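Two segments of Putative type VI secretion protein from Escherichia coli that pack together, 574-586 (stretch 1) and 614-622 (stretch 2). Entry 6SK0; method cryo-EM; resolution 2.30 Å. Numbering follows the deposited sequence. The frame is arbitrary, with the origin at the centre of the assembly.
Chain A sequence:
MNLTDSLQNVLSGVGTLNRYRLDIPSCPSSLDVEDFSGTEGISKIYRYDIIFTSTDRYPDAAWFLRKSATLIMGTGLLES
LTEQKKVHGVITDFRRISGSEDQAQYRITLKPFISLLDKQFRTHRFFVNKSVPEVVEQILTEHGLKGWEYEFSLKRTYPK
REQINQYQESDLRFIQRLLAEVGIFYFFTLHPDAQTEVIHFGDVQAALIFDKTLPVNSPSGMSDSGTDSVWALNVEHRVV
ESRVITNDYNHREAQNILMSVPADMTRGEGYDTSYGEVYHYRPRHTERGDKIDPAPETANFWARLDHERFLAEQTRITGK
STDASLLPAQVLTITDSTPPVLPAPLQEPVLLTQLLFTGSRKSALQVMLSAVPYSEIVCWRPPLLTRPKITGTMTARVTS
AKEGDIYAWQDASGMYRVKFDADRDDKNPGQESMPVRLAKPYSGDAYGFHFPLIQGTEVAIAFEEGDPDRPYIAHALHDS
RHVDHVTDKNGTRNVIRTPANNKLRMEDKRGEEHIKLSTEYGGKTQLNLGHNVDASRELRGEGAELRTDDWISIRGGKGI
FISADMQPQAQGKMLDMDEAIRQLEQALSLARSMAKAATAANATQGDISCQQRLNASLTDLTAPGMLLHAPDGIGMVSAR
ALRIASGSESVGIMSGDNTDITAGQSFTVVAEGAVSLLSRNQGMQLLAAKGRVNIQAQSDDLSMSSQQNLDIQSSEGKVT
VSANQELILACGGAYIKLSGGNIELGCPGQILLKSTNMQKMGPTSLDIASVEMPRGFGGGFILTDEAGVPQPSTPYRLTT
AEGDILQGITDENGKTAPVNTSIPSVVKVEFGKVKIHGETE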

ATOM      1  N   MET A 574     -23.251 -11.809  13.806  1.00 47.61           N
ATOM      2  CA  MET A 574     -21.821 -12.065  13.864  1.00 47.61           C
ATOM      3  C   MET A 574     -21.073 -11.260  12.806  1.00 47.61           C
ATOM      4  O   MET A 574     -19.969 -10.771  13.054  1.00 47.61           O
ATOM      5  N   LEU A 575     -21.675 -11.080  11.633  1.00 46.91           N
ATOM      6  CA  LEU A 575     -21.054 -10.341  10.544  1.00 46.91           C
ATOM      7  C   LEU A 575     -21.587  -8.919  10.421  1.00 46.91           C
ATOM      8  O   LEU A 575     -21.581  -8.350   9.329  1.00 46.91           O
ATOM      9  N   ASP A 576     -22.045  -8.335  11.519  1.00 48.14           N
ATOM     10  CA  ASP A 576     -22.510  -6.955  11.520  1.00 48.14           C
ATOM     11  C   ASP A 576     -21.325  -6.034  11.254  1.00 48.14           C
ATOM     12  O   ASP A 576     -20.418  -5.919  12.082  1.00 48.14           O
ATOM     13  N   MET A 577     -21.311  -5.394  10.093  1.00 45.66           N
ATOM     14  CA  MET A 577     -20.131  -4.663   9.650  1.00 45.66           C
ATOM     15  C   MET A 577     -20.517  -3.308   9.078  1.00 45.66           C
ATOM     16  O   MET A 577     -19.982  -2.873   8.055  1.00 45.66           O
ATOM     17  N   ASP A 578     -21.439  -2.616   9.746  1.00 47.03           N
ATOM     18  CA  ASP A 578     -21.975  -1.371   9.205  1.00 47.03           C
ATOM     19  C   ASP A 578     -20.894  -0.315   9.026  1.00 47.03           C
ATOM     20  O   ASP A 578     -20.840   0.350   7.989  1.00 47.03           O
ATOM     21  N   GLU A 579     -20.016  -0.151  10.011  1.00 45.58           N
ATOM     22  CA  GLU A 579     -18.963   0.846   9.878  1.00 45.58           C
ATOM     23  C   GLU A 579     -17.940   0.431   8.828  1.00 45.58           C
ATOM     24  O   GLU A 579     -17.474   1.262   8.040  1.00 45.58           O
ATOM     25  N   ALA A 580     -17.592  -0.853   8.786  1.00 43.39           N
ATOM     26  CA  ALA A 580     -16.700  -1.337   7.743  1.00 43.39           C
ATOM     27  C   ALA A 580     -17.321  -1.159   6.363  1.00 43.39           C
ATOM     28  O   ALA A 580     -16.628  -0.816   5.401  1.00 43.39           O
ATOM     29  N   ILE A 581     -18.630  -1.375   6.253  1.00 44.06           N
ATOM     30  CA  ILE A 581     -19.303  -1.193   4.975  1.00 44.06           C
ATOM     31  C   ILE A 581     -19.311   0.277   4.583  1.00 44.06           C
ATOM     32  O   ILE A 581     -19.127   0.618   3.412  1.00 44.06           O
ATOM     33  N   ARG A 582     -19.528   1.167   5.549  1.00 45.41           N
ATOM     34  CA  ARG A 582     -19.429   2.591   5.267  1.00 45.41           C
ATOM     35  C   ARG A 582     -18.045   2.945   4.747  1.00 45.41           C
ATOM     36  O   ARG A 582     -17.916   3.721   3.798  1.00 45.41           O
ATOM     37  N   GLN A 583     -17.003   2.368   5.345  1.00 42.59           N
ATOM     38  CA  GLN A 583     -15.650   2.611   4.856  1.00 42.59           C
ATOM     39  C   GLN A 583     -15.471   2.101   3.432  1.00 42.59           C
ATOM     40  O   GLN A 583     -14.892   2.792   2.589  1.00 42.59           O
ATOM     41  N   LEU A 584     -15.960   0.894   3.149  1.00 42.12           N
ATOM     42  CA  LEU A 584     -15.839   0.346   1.802  1.00 42.12           C
ATOM     43  C   LEU A 584     -16.557   1.222   0.783  1.00 42.12           C
ATOM     44  O   LEU A 584     -16.018   1.510  -0.290  1.00 42.12           O
ATOM     45  N   GLU A 585     -17.768   1.666   1.113  1.00 44.04           N
ATOM     46  CA  GLU A 585     -18.528   2.503   0.195  1.00 44.04           C
ATOM     47  C   GLU A 585     -17.866   3.855   0.002  1.00 44.04           C
ATOM     48  O   GLU A 585     -17.837   4.382  -1.111  1.00 44.04           O
ATOM     49  N   GLN A 586     -17.328   4.431   1.074  1.00 43.91           N
ATOM     50  CA  GLN A 586     -16.651   5.711   0.964  1.00 43.91           C
ATOM     51  C   GLN A 586     -15.424   5.599   0.073  1.00 43.91           C
ATOM     52  O   GLN A 586     -15.206   6.433  -0.812  1.00 43.91           O
ATOM     53  N   LEU A 614     -15.021  -6.003  -5.465  1.00 41.35           N
ATOM     54  CA  LEU A 614     -14.528  -6.227  -4.115  1.00 41.35           C
ATOM     55  C   LEU A 614     -15.523  -5.728  -3.081  1.00 41.35           C
ATOM     56  O   LEU A 614     -15.718  -6.366  -2.048  1.00 41.35           O
ATOM     57  N   ASN A 615     -16.139  -4.577  -3.335  1.00 42.39           N
ATOM     58  CA  ASN A 615     -17.196  -4.094  -2.456  1.00 42.39           C
ATOM     59  C   ASN A 615     -18.312  -5.120  -2.352  1.00 42.39           C
ATOM     60  O   ASN A 615     -18.758  -5.458  -1.253  1.00 42.39           O
ATOM     61  N   ALA A 616     -18.760  -5.642  -3.493  1.00 42.75           N
ATOM     62  CA  ALA A 616     -19.810  -6.654  -3.473  1.00 42.75           C
ATOM     63  C   ALA A 616     -19.378  -7.891  -2.691  1.00 42.75           C
ATOM     64  O   ALA A 616     -20.148  -8.431  -1.893  1.00 42.75           O
ATOM     65  N   SER A 617     -18.136  -8.329  -2.884  1.00 42.06           N
ATOM     66  CA  SER A 617     -17.643  -9.535  -2.229  1.00 42.06           C
ATOM     67  C   SER A 617     -17.536  -9.348  -0.720  1.00 42.06           C
ATOM     68  O   SER A 617     -17.937 -10.223   0.050  1.00 42.06           O
ATOM     69  N   LEU A 618     -17.002  -8.210  -0.285  1.00 41.90           N
ATOM     70  CA  LEU A 618     -16.690  -8.015   1.124  1.00 41.90           C
ATOM     71  C   LEU A 618     -17.898  -7.570   1.925  1.00 41.90           C
ATOM     72  O   LEU A 618     -17.965  -7.853   3.123  1.00 41.90           O
ATOM     73  N   THR A 619     -18.845  -6.871   1.306  1.00 43.92           N
ATOM     74  CA  THR A 619     -20.060  -6.490   2.008  1.00 43.92           C
ATOM     75  C   THR A 619     -20.791  -7.740   2.459  1.00 43.92           C
ATOM     76  O   THR A 619     -21.206  -8.556   1.634  1.00 43.92           O
ATOM     77  N   ASP A 620     -20.904  -7.908   3.771  1.00 45.10           N
ATOM     78  CA  ASP A 620     -21.454  -9.100   4.405  1.00 45.10           C
ATOM     79  C   ASP A 620     -20.676 -10.360   4.060  1.00 45.10           C
ATOM     80  O   ASP A 620     -21.158 -11.462   4.317  1.00 45.10           O
ATOM     81  N   LEU A 621     -19.482 -10.216   3.487  1.00 42.52           N
ATOM     82  CA  LEU A 621     -18.645 -11.336   3.073  1.00 42.52           C
ATOM     83  C   LEU A 621     -19.448 -12.362   2.278  1.00 42.52           C
ATOM     84  O   LEU A 621     -19.449 -13.556   2.572  1.00 42.52           O
ATOM     85  N   THR A 622     -20.152 -11.875   1.255  1.00 43.09           N
ATOM     86  CA  THR A 622     -20.902 -12.765   0.381  1.00 43.09           C
ATOM     87  C   THR A 622     -19.989 -13.641  -0.459  1.00 43.09           C
ATOM     88  O   THR A 622     -20.427 -14.681  -0.952  1.00 43.09           O
TER

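Two nearly antiparallel helices can share an apolar seam even when their axes come no closer than 10.3 Å, provided that long side chains fill the space between them. The packing of 578-586 against 614-618, whose N-to-C directions differ by 172°, is a compact example, and it shows how such a seam is extended by the loops at the helix ends.

L584 anchors the contact. Its CA-to-CB bond points toward the other stretch, and the m,t rotamer (chi1 -66°, chi2 166°) carries CD1 to within 4.0 Å of L618 CB. L618 approaches from a sideways CB, also as m,t, and is buried like its partner. One turn earlier, I581 also starts sideways, but chi1 m and chi2 t bring its end inward, so that its CD1 lies 3.6 Å from CG2 of T619. The same methyl, I581 CD1, is 3.8 Å from OD1 of D620.

M577, at the N-cap position before the helix, continues the seam into the turn that follows L618. Its CA-to-CB bond points toward the other stretch, and the p,t,p side chain places the sulfur against backbone atoms of the turn: M577 SD is 3.5 Å from L618 O and 3.2 Å from D620 N. The latter pair is a weak hydrogen bond, with the backbone amide donating to sulfur at 145°. Beyond the sulfur, M577 CE reaches L621 CG at 3.9 Å. Here L575 joins: both it and L621 point toward the opposing stretch as m,t rotamers, and L575 CD2 meets L621 CD1 at 4.3 Å. L575 CD1 also rests 3.8 Å from the backbone O of D620, a reminder that apolar side chains often pack on main chain as well as on one another.

The polar edge is sparse. N615 begins sideways, with chi1 between wells at -102°, yet its amide end comes nearer the first helix. N615 ND2 donates a weak hydrogen bond to L584 O over 3.4 Å, while N615 OD1 is satisfied elsewhere in the structure and lies 3.7 Å from L584 CB. T619, in the m rotamer, directs its hydroxyl back to its own stretch: T619 OG1 donates to N615 O at 2.7 Å, leaving its methyl to meet I581. At the exposed margin, E585 makes a peripheral contact: its backbone N lies 3.8 Å from N615 ND2, and its side chain comes nearest through E585 CG, 4.2 Å from N615 ND2. The charged pair R582 and E579 stays out of reach, forming a salt bridge within its own helix (R582 NE to E579 OE1, 2.7 Å). Apolar packing therefore dominates this contact, with weak hydrogen bonds supplementing it.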

ATOM      1  CB  MET A 574     -21.583 -13.565  13.712  1.00 47.61           C
ATOM      2  CG  MET A 574     -20.238 -13.980  13.188  1.00 47.61           C
ATOM      3  SD  MET A 574     -20.103 -15.777  13.127  1.00 47.61           S
ATOM      4  CE  MET A 574     -18.770 -15.980  11.963  1.00 47.61           C
ATOM      5  CB  LEU A 575     -21.236 -11.091   9.229  1.00 46.91           C
ATOM      6  CG  LEU A 575     -20.473 -12.405   9.139  1.00 46.91           C
ATOM      7  CD1 LEU A 575     -20.655 -13.005   7.771  1.00 46.91           C
ATOM      8  CD2 LEU A 575     -19.003 -12.190   9.454  1.00 46.91           C
ATOM      9  CB  ASP A 576     -23.167  -6.647  12.858  1.00 48.14           C
ATOM     10  CG  ASP A 576     -24.667  -6.541  12.755  1.00 48.14           C
ATOM     11  OD1 ASP A 576     -25.243  -7.181  11.855  1.00 48.14           O
ATOM     12  OD2 ASP A 576     -25.281  -5.855  13.600  1.00 48.14           O
ATOM     13  CB  MET A 577     -19.342  -5.477   8.627  1.00 45.66           C
ATOM     14  CG  MET A 577     -20.186  -5.997   7.481  1.00 45.66           C
ATOM     15  SD  MET A 577     -19.205  -6.599   6.103  1.00 45.66           S
ATOM     16  CE  MET A 577     -18.631  -8.161   6.751  1.00 45.66           C
ATOM     17  CB  ASP A 578     -23.093  -0.856  10.107  1.00 47.03           C
ATOM     18  CG  ASP A 578     -24.379  -1.624   9.927  1.00 47.03           C
ATOM     19  OD1 ASP A 578     -24.327  -2.858   9.743  1.00 47.03           O
ATOM     20  OD2 ASP A 578     -25.455  -0.999   9.998  1.00 47.03           O
ATOM     21  CB  GLU A 579     -18.296   1.093  11.227  1.00 45.58           C
ATOM     22  CG  GLU A 579     -17.297   2.239  11.227  1.00 45.58           C
ATOM     23  CD  GLU A 579     -17.750   3.448  10.415  1.00 45.58           C
ATOM     24  OE1 GLU A 579     -18.878   3.937  10.633  1.00 45.58           O
ATOM     25  OE2 GLU A 579     -16.972   3.913   9.562  1.00 45.58           O
ATOM     26  CB  ALA A 580     -16.346  -2.801   7.992  1.00 43.39           C
ATOM     27  CB  ILE A 581     -20.724  -1.778   5.028  1.00 44.06           C
ATOM     28  CG1 ILE A 581     -20.672  -3.301   4.924  1.00 44.06           C
ATOM     29  CG2 ILE A 581     -21.582  -1.212   3.914  1.00 44.06           C
ATOM     30  CD1 ILE A 581     -21.988  -3.960   5.197  1.00 44.06           C
ATOM     31  CB  ARG A 582     -19.756   3.404   6.514  1.00 45.41           C
ATOM     32  CG  ARG A 582     -21.231   3.638   6.724  1.00 45.41           C
ATOM     33  CD  ARG A 582     -21.488   4.604   7.863  1.00 45.41           C
ATOM     34  NE  ARG A 582     -21.182   4.012   9.161  1.00 45.41           N
ATOM     35  CZ  ARG A 582     -21.988   3.185   9.815  1.00 45.41           C
ATOM     36  NH1 ARG A 582     -23.157   2.844   9.293  1.00 45.41           N
ATOM     37  NH2 ARG A 582     -21.623   2.695  10.989  1.00 45.41           N
ATOM     38  CB  GLN A 583     -14.624   1.969   5.786  1.00 42.59           C
ATOM     39  CG  GLN A 583     -14.509   2.636   7.137  1.00 42.59           C
ATOM     40  CD  GLN A 583     -14.412   4.140   7.030  1.00 42.59           C
ATOM     41  OE1 GLN A 583     -15.206   4.871   7.609  1.00 42.59           O
ATOM     42  NE2 GLN A 583     -13.438   4.606   6.285  1.00 42.59           N
ATOM     43  CB  LEU A 584     -16.385  -1.078   1.756  1.00 42.12           C
ATOM     44  CG  LEU A 584     -15.631  -2.148   2.541  1.00 42.12           C
ATOM     45  CD1 LEU A 584     -16.482  -3.388   2.671  1.00 42.12           C
ATOM     46  CD2 LEU A 584     -14.292  -2.468   1.899  1.00 42.12           C
ATOM     47  CB  GLU A 585     -19.953   2.683   0.703  1.00 44.04           C
ATOM     48  CG  GLU A 585     -20.751   1.411   0.702  1.00 44.04           C
ATOM     49  CD  GLU A 585     -21.958   1.495   1.597  1.00 44.04           C
ATOM     50  OE1 GLU A 585     -23.011   0.940   1.225  1.00 44.04           O
ATOM     51  OE2 GLU A 585     -21.856   2.118   2.676  1.00 44.04           O
ATOM     52  CB  GLN A 586     -16.278   6.213   2.355  1.00 43.91           C
ATOM     53  CG  GLN A 586     -15.723   7.607   2.372  1.00 43.91           C
ATOM     54  CD  GLN A 586     -15.506   8.131   3.773  1.00 43.91           C
ATOM     55  OE1 GLN A 586     -15.378   7.367   4.723  1.00 43.91           O
ATOM     56  NE2 GLN A 586     -15.457   9.447   3.904  1.00 43.91           N
ATOM     57  CB  LEU A 614     -13.176  -5.546  -3.925  1.00 41.35           C
ATOM     58  CG  LEU A 614     -12.523  -5.736  -2.556  1.00 41.35           C
ATOM     59  CD1 LEU A 614     -12.233  -7.207  -2.315  1.00 41.35           C
ATOM     60  CD2 LEU A 614     -11.254  -4.910  -2.437  1.00 41.35           C
ATOM     61  CB  ASN A 615     -17.738  -2.759  -2.960  1.00 42.39           C
ATOM     62  CG  ASN A 615     -17.209  -1.584  -2.176  1.00 42.39           C
ATOM     63  OD1 ASN A 615     -16.021  -1.491  -1.911  1.00 42.39           O
ATOM     64  ND2 ASN A 615     -18.093  -0.682  -1.797  1.00 42.39           N
ATOM     65  CB  ALA A 616     -20.207  -7.030  -4.896  1.00 42.75           C
ATOM     66  CB  SER A 617     -16.284  -9.924  -2.804  1.00 42.06           C
ATOM     67  OG  SER A 617     -16.389 -10.317  -4.152  1.00 42.06           O
ATOM     68  CB  LEU A 618     -15.567  -6.996   1.283  1.00 41.90           C
ATOM     69  CG  LEU A 618     -14.194  -7.368   0.725  1.00 41.90           C
ATOM     70  CD1 LEU A 618     -13.207  -6.264   1.027  1.00 41.90           C
ATOM     71  CD2 LEU A 618     -13.709  -8.698   1.277  1.00 41.90           C
ATOM     72  CB  THR A 619     -20.948  -5.637   1.109  1.00 43.92           C
ATOM     73  OG1 THR A 619     -20.256  -4.433   0.774  1.00 43.92           O
ATOM     74  CG2 THR A 619     -22.234  -5.285   1.819  1.00 43.92           C
ATOM     75  CB  ASP A 620     -22.932  -9.287   4.052  1.00 45.10           C
ATOM     76  CG  ASP A 620     -23.690  -7.989   4.058  1.00 45.10           C
ATOM     77  OD1 ASP A 620     -23.737  -7.334   5.117  1.00 45.10           O
ATOM     78  OD2 ASP A 620     -24.225  -7.609   2.998  1.00 45.10           O
ATOM     79  CB  LEU A 621     -17.950 -11.974   4.279  1.00 42.52           C
ATOM     80  CG  LEU A 621     -16.835 -11.131   4.900  1.00 42.52           C
ATOM     81  CD1 LEU A 621     -16.295 -11.746   6.189  1.00 42.52           C
ATOM     82  CD2 LEU A 621     -15.703 -10.901   3.902  1.00 42.52           C
ATOM     83  CB  THR A 622     -21.840 -11.962  -0.518  1.00 43.09           C
ATOM     84  OG1 THR A 622     -21.083 -11.037  -1.302  1.00 43.09           O
ATOM     85  CG2 THR A 622     -22.842 -11.202   0.321  1.00 43.09           C
TER